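Local coordinates for putative 6-phosphogluconolactonase (Neisseria gonorrhoeae, PDB 3LHI), which probably hydrolyses 6-phosphogluconolactone to 6-phosphogluconate, the second step of the oxidative stage of the pentose phosphate pathway, at residues A48-L53 against E87-N92; L18-A23 against S54-D59. All coordinates share one frame; numbering follows the deposited sequence.

After strand 3-8 the chain enters helix 11-33, whose segment 18-23 waits for a partner beyond strand 36-40 and helix 47-54. That partner is the loop 54-59, and contact 2 closes there. Contact 1 starts before this closure, on helix 47-54, and closes after strand 63-71, at the C-terminal end of helix 81-88 and the turn that follows, so the two closures cross rather than nest. Helix 47-54 with its following loop thus stands between helix 11-33 and the end of helix 81-88. The contacts also meet directly: Asn92 of contact 1 probably hydrogen-bonds Ser54 of contact 2, and the ring of Phe49 packs against the backbone at Ala19.

Contact 1 (A48-L53 against E87-N92); sequences AFFNAL and EYLLKN. With EDO (1,2-ethanediol), chain C.
Leu89 and Phe50 bury more surface here than any other residues, and their side chains cross at about a right angle where the two backbones come closest. CB of Leu89 lies 3.9 Å from CB of Phe50. The two methyls divide the work: CD2 of Leu89 stands over the rim of one face of the Phe50 ring, while CD1 lies 3.5 Å from Phe50 O and 4.1 Å from CD2 of Leu53. Both residues are buried, and the broad apolar ring offers one methyl a face while the other reaches past it. At the ring edge, near its plane, sits CB of Tyr88, 4.2 Å from Phe50 CD2.

Asn51, next in buried area, supplies the polar part. Its CG is anti to the backbone N (chi1 -178°), and OD1 accepts a 2.9 Å hydrogen bond from Lys91 NZ, which lies 22° out of the amide plane. The Lys91 chain, extended beyond CG, carries NZ back to Tyr88 O, three residues earlier, at 3.0 Å and from above that carbonyl plane. One ammonium group thereby ties the chain end of helix 81-88 to helix 47-54.

Phe50 also packs on Leu84 and Val85 of helix 81-88 and on Val40 of strand 36-40, whose Leu38 meets Leu53. Helix 47-54 thus lies on parallel strands, as in Rossmann-like alpha/beta folds, between helix 11-33 and the end of helix 81-88.

Contact 2 (L18-A23 against S54-D59); sequences LADAVA and SQKDLD
Lys56 owes its reach toward Asp20 and Ala23 to a bend: CG is anti to the carbonyl carbon (chi1 -67°), and chi2 of -72° turns CD aside before the chain runs on extended to NZ. On the helix, Asp20 has its CG anti to the carbonyl carbon too (chi1 -69°), beside its own backbone N. Although the Asp20 side chain sets out away from the loop overall, OD1 meets the ammonium. The two side chains cross at about a right angle, and NZ of Lys56 reaches OD1 of Asp20 at 2.6 Å, a short salt bridge made from above the carboxylate plane. A water accepts from Lys56 NZ and donates to Asp20 O at 3.0 Å, so the lysine grips both side chain and, through water, backbone of one residue.

Nearer the Lys56 backbone the contact is apolar. Lys56 CG lies 3.9 Å from Ala23 CB; the small alanine lets the long chain pass close to the helix. Leu58 brings CD1 to 4.1 Å from Ala23 CB, and also packs on Leu26 and Gln27 farther along helix 11-33. The connection from helix 47-54 to strand 63-71 is thus held against helix 11-33.

Asp20 OD1 also accepts from Gln16 NE2. With an ammonium and an amide N-H both directed at OD1, the carboxylate would probably favour its ionised form; lysine suits the place because its methylenes pack on the helix while its ammonium makes the salt bridge.

Contact 1 (A48-L53 against E87-N92)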
loop_
_atom_site.group_PDB
_atom_site.type_symbol
_atom_site.label_atom_id
_atom_site.label_comp_id
_atom_site.label_asym_id
_atom_site.label_seq_id
_atom_site.Cartn_x
_atom_site.Cartn_y
_atom_site.Cartn_z
ATOM N N ALA A 48 6.118 -9.119 -9.044
ATOM C CA ALA A 48 5.707 -10.450 -9.526
ATOM C C ALA A 48 4.252 -10.716 -9.123
ATOM O O ALA A 48 3.462 -11.306 -9.873
ATOM C CB ALA A 48 6.647 -11.514 -8.990
ATOM N N PHE A 49 3.883 -10.267 -7.913
ATOM C CA PHE A 49 2.502 -10.343 -7.411
ATOM C C PHE A 49 1.573 -9.545 -8.328
ATOM O O PHE A 49 0.518 -10.051 -8.701
ATOM C CB PHE A 49 2.482 -9.857 -5.971
ATOM C CG PHE A 49 1.165 -9.243 -5.549
ATOM C CD1 PHE A 49 -0.001 -9.970 -5.469
ATOM C CD2 PHE A 49 1.111 -7.908 -5.201
ATOM C CE1 PHE A 49 -1.187 -9.360 -5.092
ATOM C CE2 PHE A 49 -0.049 -7.317 -4.798
ATOM C CZ PHE A 49 -1.195 -8.030 -4.752
ATOM N N PHE A 50 1.936 -8.328 -8.687
ATOM C CA PHE A 50 1.132 -7.538 -9.575
ATOM C C PHE A 50 0.899 -8.299 -10.886
ATOM O O PHE A 50 -0.212 -8.282 -11.447
ATOM C CB PHE A 50 1.802 -6.218 -9.927
ATOM C CG PHE A 50 1.869 -5.179 -8.822
ATOM C CD1 PHE A 50 1.166 -5.284 -7.661
ATOM C CD2 PHE A 50 2.670 -4.079 -9.012
ATOM C CE1 PHE A 50 1.269 -4.278 -6.682
ATOM C CE2 PHE A 50 2.781 -3.086 -8.033
ATOM C CZ PHE A 50 2.053 -3.202 -6.893
ATOM N N ASN A 51 1.970 -8.853 -11.454
ATOM C CA ASN A 51 1.836 -9.548 -12.719
ATOM C C ASN A 51 0.854 -10.724 -12.602
ATOM O O ASN A 51 -0.023 -10.899 -13.466
ATOM C CB ASN A 51 3.214 -9.975 -13.229
ATOM C CG ASN A 51 3.136 -10.669 -14.559
ATOM O OD1 ASN A 51 2.750 -10.048 -15.552
ATOM N ND2 ASN A 51 3.427 -11.960 -14.549
ATOM N N ALA A 52 1.001 -11.531 -11.571
ATOM C CA ALA A 52 0.110 -12.654 -11.357
ATOM C C ALA A 52 -1.341 -12.155 -11.161
ATOM O O ALA A 52 -2.305 -12.735 -11.676
ATOM C CB ALA A 52 0.563 -13.508 -10.185
ATOM N N LEU A 53 -1.523 -11.128 -10.335
ATOM C CA LEU A 53 -2.868 -10.626 -10.046
ATOM C C LEU A 53 -3.512 -10.100 -11.317
ATOM O O LEU A 53 -4.735 -10.277 -11.512
ATOM C CB LEU A 53 -2.810 -9.548 -8.971
ATOM C CG LEU A 53 -4.127 -8.890 -8.582
ATOM C CD1 LEU A 53 -5.076 -9.947 -7.973
ATOM C CD2 LEU A 53 -3.867 -7.773 -7.595
ATOM N N GLU A 87 2.892 0.171 -15.242
ATOM C CA GLU A 87 3.790 -0.719 -16.001
ATOM C C GLU A 87 3.450 -2.178 -15.676
ATOM O O GLU A 87 3.443 -3.011 -16.581
ATOM C CB GLU A 87 5.247 -0.428 -15.682
ATOM C CG GLU A 87 6.239 -1.362 -16.398
ATOM C CD GLU A 87 7.679 -0.932 -16.387
ATOM O OE1 GLU A 87 8.051 0.016 -15.659
ATOM O OE2 GLU A 87 8.444 -1.551 -17.152
ATOM N N TYR A 88 3.233 -2.513 -14.409
ATOM C CA TYR A 88 3.218 -3.898 -14.006
ATOM C C TYR A 88 1.897 -4.480 -13.600
ATOM O O TYR A 88 1.761 -5.688 -13.580
ATOM C CB TYR A 88 4.262 -4.116 -12.916
ATOM C CG TYR A 88 5.716 -3.846 -13.285
ATOM C CD1 TYR A 88 6.432 -4.732 -14.071
ATOM C CD2 TYR A 88 6.384 -2.735 -12.783
ATOM C CE1 TYR A 88 7.747 -4.525 -14.332
ATOM C CE2 TYR A 88 7.712 -2.535 -13.053
ATOM C CZ TYR A 88 8.386 -3.469 -13.787
ATOM O OH TYR A 88 9.757 -3.250 -13.990
ATOM N N LEU A 89 0.936 -3.646 -13.203
ATOM C CA LEU A 89 -0.365 -4.137 -12.746
ATOM C C LEU A 89 -1.511 -3.834 -13.703
ATOM O O LEU A 89 -2.348 -4.700 -13.903
ATOM C CB LEU A 89 -0.672 -3.534 -11.349
ATOM C CG LEU A 89 -2.029 -3.984 -10.725
ATOM C CD1 LEU A 89 -2.183 -5.516 -10.596
ATOM C CD2 LEU A 89 -2.175 -3.288 -9.317
ATOM N N LEU A 90 -1.573 -2.623 -14.238
ATOM C CA LEU A 90 -2.733 -2.215 -15.055
ATOM C C LEU A 90 -2.540 -2.667 -16.497
ATOM O O LEU A 90 -2.328 -1.872 -17.411
ATOM C CB LEU A 90 -2.972 -0.722 -14.960
ATOM C CG LEU A 90 -3.212 -0.174 -13.540
ATOM C CD1 LEU A 90 -3.403 1.327 -13.591
ATOM C CD2 LEU A 90 -4.373 -0.862 -12.809
ATOM N N LYS A 91 -2.622 -3.973 -16.646
ATOM C CA LYS A 91 -2.345 -4.706 -17.892
ATOM C C LYS A 91 -3.100 -6.002 -17.776
ATOM O O LYS A 91 -3.597 -6.386 -16.727
ATOM C CB LYS A 91 -0.857 -4.946 -18.082
ATOM C CG LYS A 91 -0.295 -5.862 -17.073
ATOM C CD LYS A 91 1.208 -6.051 -17.224
ATOM C CE LYS A 91 1.640 -7.260 -16.337
ATOM N NZ LYS A 91 3.029 -7.217 -15.854
ATOM N N ASN A 92 -3.145 -6.773 -18.887
ATOM C CA ASN A 92 -3.888 -8.030 -18.893
ATOM C C ASN A 92 -5.346 -7.734 -18.447
ATOM O O ASN A 92 -5.879 -6.700 -18.833
ATOM C CB ASN A 92 -3.199 -9.104 -18.054
ATOM C CG ASN A 92 -1.823 -9.462 -18.572
ATOM O OD1 ASN A 92 -1.624 -9.625 -19.781
ATOM N ND2 ASN A 92 -0.862 -9.587 -17.657
HETATM C C1 EDO C . 8.813 3.860 -13.620
HETATM O O1 EDO C . 10.186 3.442 -13.342
HETATM C C2 EDO C . 7.878 2.758 -14.153
HETATM O O2 EDO C . 7.954 1.519 -13.414
#

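Contact 2 (L18-A23 against S54-D59)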
loop_
_atom_site.group_PDB
_atom_site.type_symbol
_atom_site.label_atom_id
_atom_site.label_comp_id
_atom_site.label_asym_id
_atom_site.label_seq_id
_atom_site.Cartn_x
_atom_site.Cartn_y
_atom_site.Cartn_z
ATOM N N LEU A 18 0.087 -14.906 -2.977
ATOM C CA LEU A 18 -0.464 -13.606 -2.576
ATOM C C LEU A 18 -1.520 -13.182 -3.597
ATOM O O LEU A 18 -2.596 -12.731 -3.223
ATOM C CB LEU A 18 0.651 -12.579 -2.440
ATOM C CG LEU A 18 0.190 -11.181 -2.008
ATOM C CD1 LEU A 18 -0.615 -11.188 -0.716
ATOM C CD2 LEU A 18 1.382 -10.247 -1.961
ATOM N N ALA A 19 -1.229 -13.318 -4.892
ATOM C CA ALA A 19 -2.226 -12.972 -5.907
ATOM C C ALA A 19 -3.532 -13.768 -5.707
ATOM O O ALA A 19 -4.634 -13.246 -5.859
ATOM C CB ALA A 19 -1.656 -13.196 -7.307
ATOM N N ASP A 20 -3.381 -15.058 -5.391
ATOM C CA ASP A 20 -4.534 -15.927 -5.210
ATOM C C ASP A 20 -5.368 -15.418 -4.023
ATOM O O ASP A 20 -6.598 -15.318 -4.104
ATOM C CB ASP A 20 -4.119 -17.367 -4.960
ATOM C CG ASP A 20 -3.500 -18.041 -6.168
ATOM O OD1 ASP A 20 -3.577 -17.535 -7.296
ATOM O OD2 ASP A 20 -2.878 -19.134 -5.911
ATOM N N ALA A 21 -4.711 -15.095 -2.912
ATOM C CA ALA A 21 -5.405 -14.640 -1.709
ATOM C C ALA A 21 -6.045 -13.279 -1.927
ATOM O O ALA A 21 -7.163 -13.036 -1.463
ATOM C CB ALA A 21 -4.444 -14.609 -0.501
ATOM N N VAL A 22 -5.339 -12.366 -2.603
ATOM C CA VAL A 22 -5.890 -11.046 -2.867
ATOM C C VAL A 22 -7.078 -11.124 -3.822
ATOM O O VAL A 22 -8.091 -10.440 -3.597
ATOM C CB VAL A 22 -4.753 -10.096 -3.380
ATOM C CG1 VAL A 22 -5.361 -8.837 -4.010
ATOM C CG2 VAL A 22 -3.747 -9.799 -2.290
ATOM N N ALA A 23 -6.993 -11.953 -4.865
ATOM C CA ALA A 23 -8.097 -12.126 -5.763
ATOM C C ALA A 23 -9.322 -12.668 -5.021
ATOM O O ALA A 23 -10.436 -12.178 -5.244
ATOM C CB ALA A 23 -7.717 -13.051 -6.928
ATOM N N SER A 54 -2.714 -9.468 -12.196
ATOM C CA SER A 54 -3.237 -8.848 -13.408
ATOM C C SER A 54 -3.920 -9.859 -14.331
ATOM O O SER A 54 -4.740 -9.473 -15.176
ATOM C CB SER A 54 -2.146 -8.105 -14.173
ATOM O OG SER A 54 -1.278 -8.997 -14.886
ATOM N N GLN A 55 -3.549 -11.130 -14.204
ATOM C CA GLN A 55 -4.094 -12.222 -15.017
ATOM C C GLN A 55 -5.361 -12.822 -14.469
ATOM O O GLN A 55 -5.998 -13.625 -15.146
ATOM C CB GLN A 55 -3.033 -13.327 -15.185
ATOM C CG GLN A 55 -1.791 -12.861 -15.957
ATOM C CD GLN A 55 -0.743 -13.942 -16.097
ATOM O OE1 GLN A 55 -0.985 -15.089 -15.757
ATOM N NE2 GLN A 55 0.401 -13.577 -16.615
ATOM N N LYS A 56 -5.729 -12.485 -13.244
ATOM C CA LYS A 56 -6.919 -13.057 -12.623
ATOM C C LYS A 56 -8.195 -12.562 -13.343
ATOM O O LYS A 56 -8.323 -11.351 -13.702
ATOM C CB LYS A 56 -6.965 -12.681 -11.137
ATOM C CG LYS A 56 -5.887 -13.284 -10.308
ATOM C CD LYS A 56 -6.147 -14.779 -10.128
ATOM C CE LYS A 56 -5.206 -15.407 -9.156
ATOM N NZ LYS A 56 -5.607 -16.845 -8.841
ATOM N N ASP A 57 -9.108 -13.513 -13.581
ATOM C CA ASP A 57 -10.355 -13.212 -14.313
ATOM C C ASP A 57 -11.433 -12.727 -13.388
ATOM O O ASP A 57 -12.486 -13.305 -13.287
ATOM C CB ASP A 57 -10.810 -14.387 -15.177
ATOM C CG ASP A 57 -11.765 -13.969 -16.345
ATOM O OD1 ASP A 57 -11.824 -12.782 -16.852
ATOM O OD2 ASP A 57 -12.426 -14.910 -16.830
ATOM N N LEU A 58 -11.176 -11.607 -12.740
ATOM C CA LEU A 58 -12.100 -10.889 -11.872
ATOM C C LEU A 58 -12.868 -9.873 -12.694
ATOM O O LEU A 58 -12.472 -9.441 -13.772
ATOM C CB LEU A 58 -11.285 -10.080 -10.784
ATOM C CG LEU A 58 -10.549 -10.895 -9.742
ATOM C CD1 LEU A 58 -9.758 -10.040 -8.821
ATOM C CD2 LEU A 58 -11.533 -11.785 -8.939
ATOM N N ASP A 59 -13.949 -9.367 -12.108
ATOM C CA ASP A 59 -14.735 -8.292 -12.732
ATOM C C ASP A 59 -14.064 -6.942 -12.500
ATOM O O ASP A 59 -14.528 -6.040 -11.754
ATOM C CB ASP A 59 -16.151 -8.285 -12.124
ATOM C CG ASP A 59 -17.111 -7.375 -12.845
ATOM O OD1 ASP A 59 -16.865 -6.957 -13.983
ATOM O OD2 ASP A 59 -18.169 -7.086 -12.203
HETATM O O HOH W 1 -7.681 -16.707 -6.479
#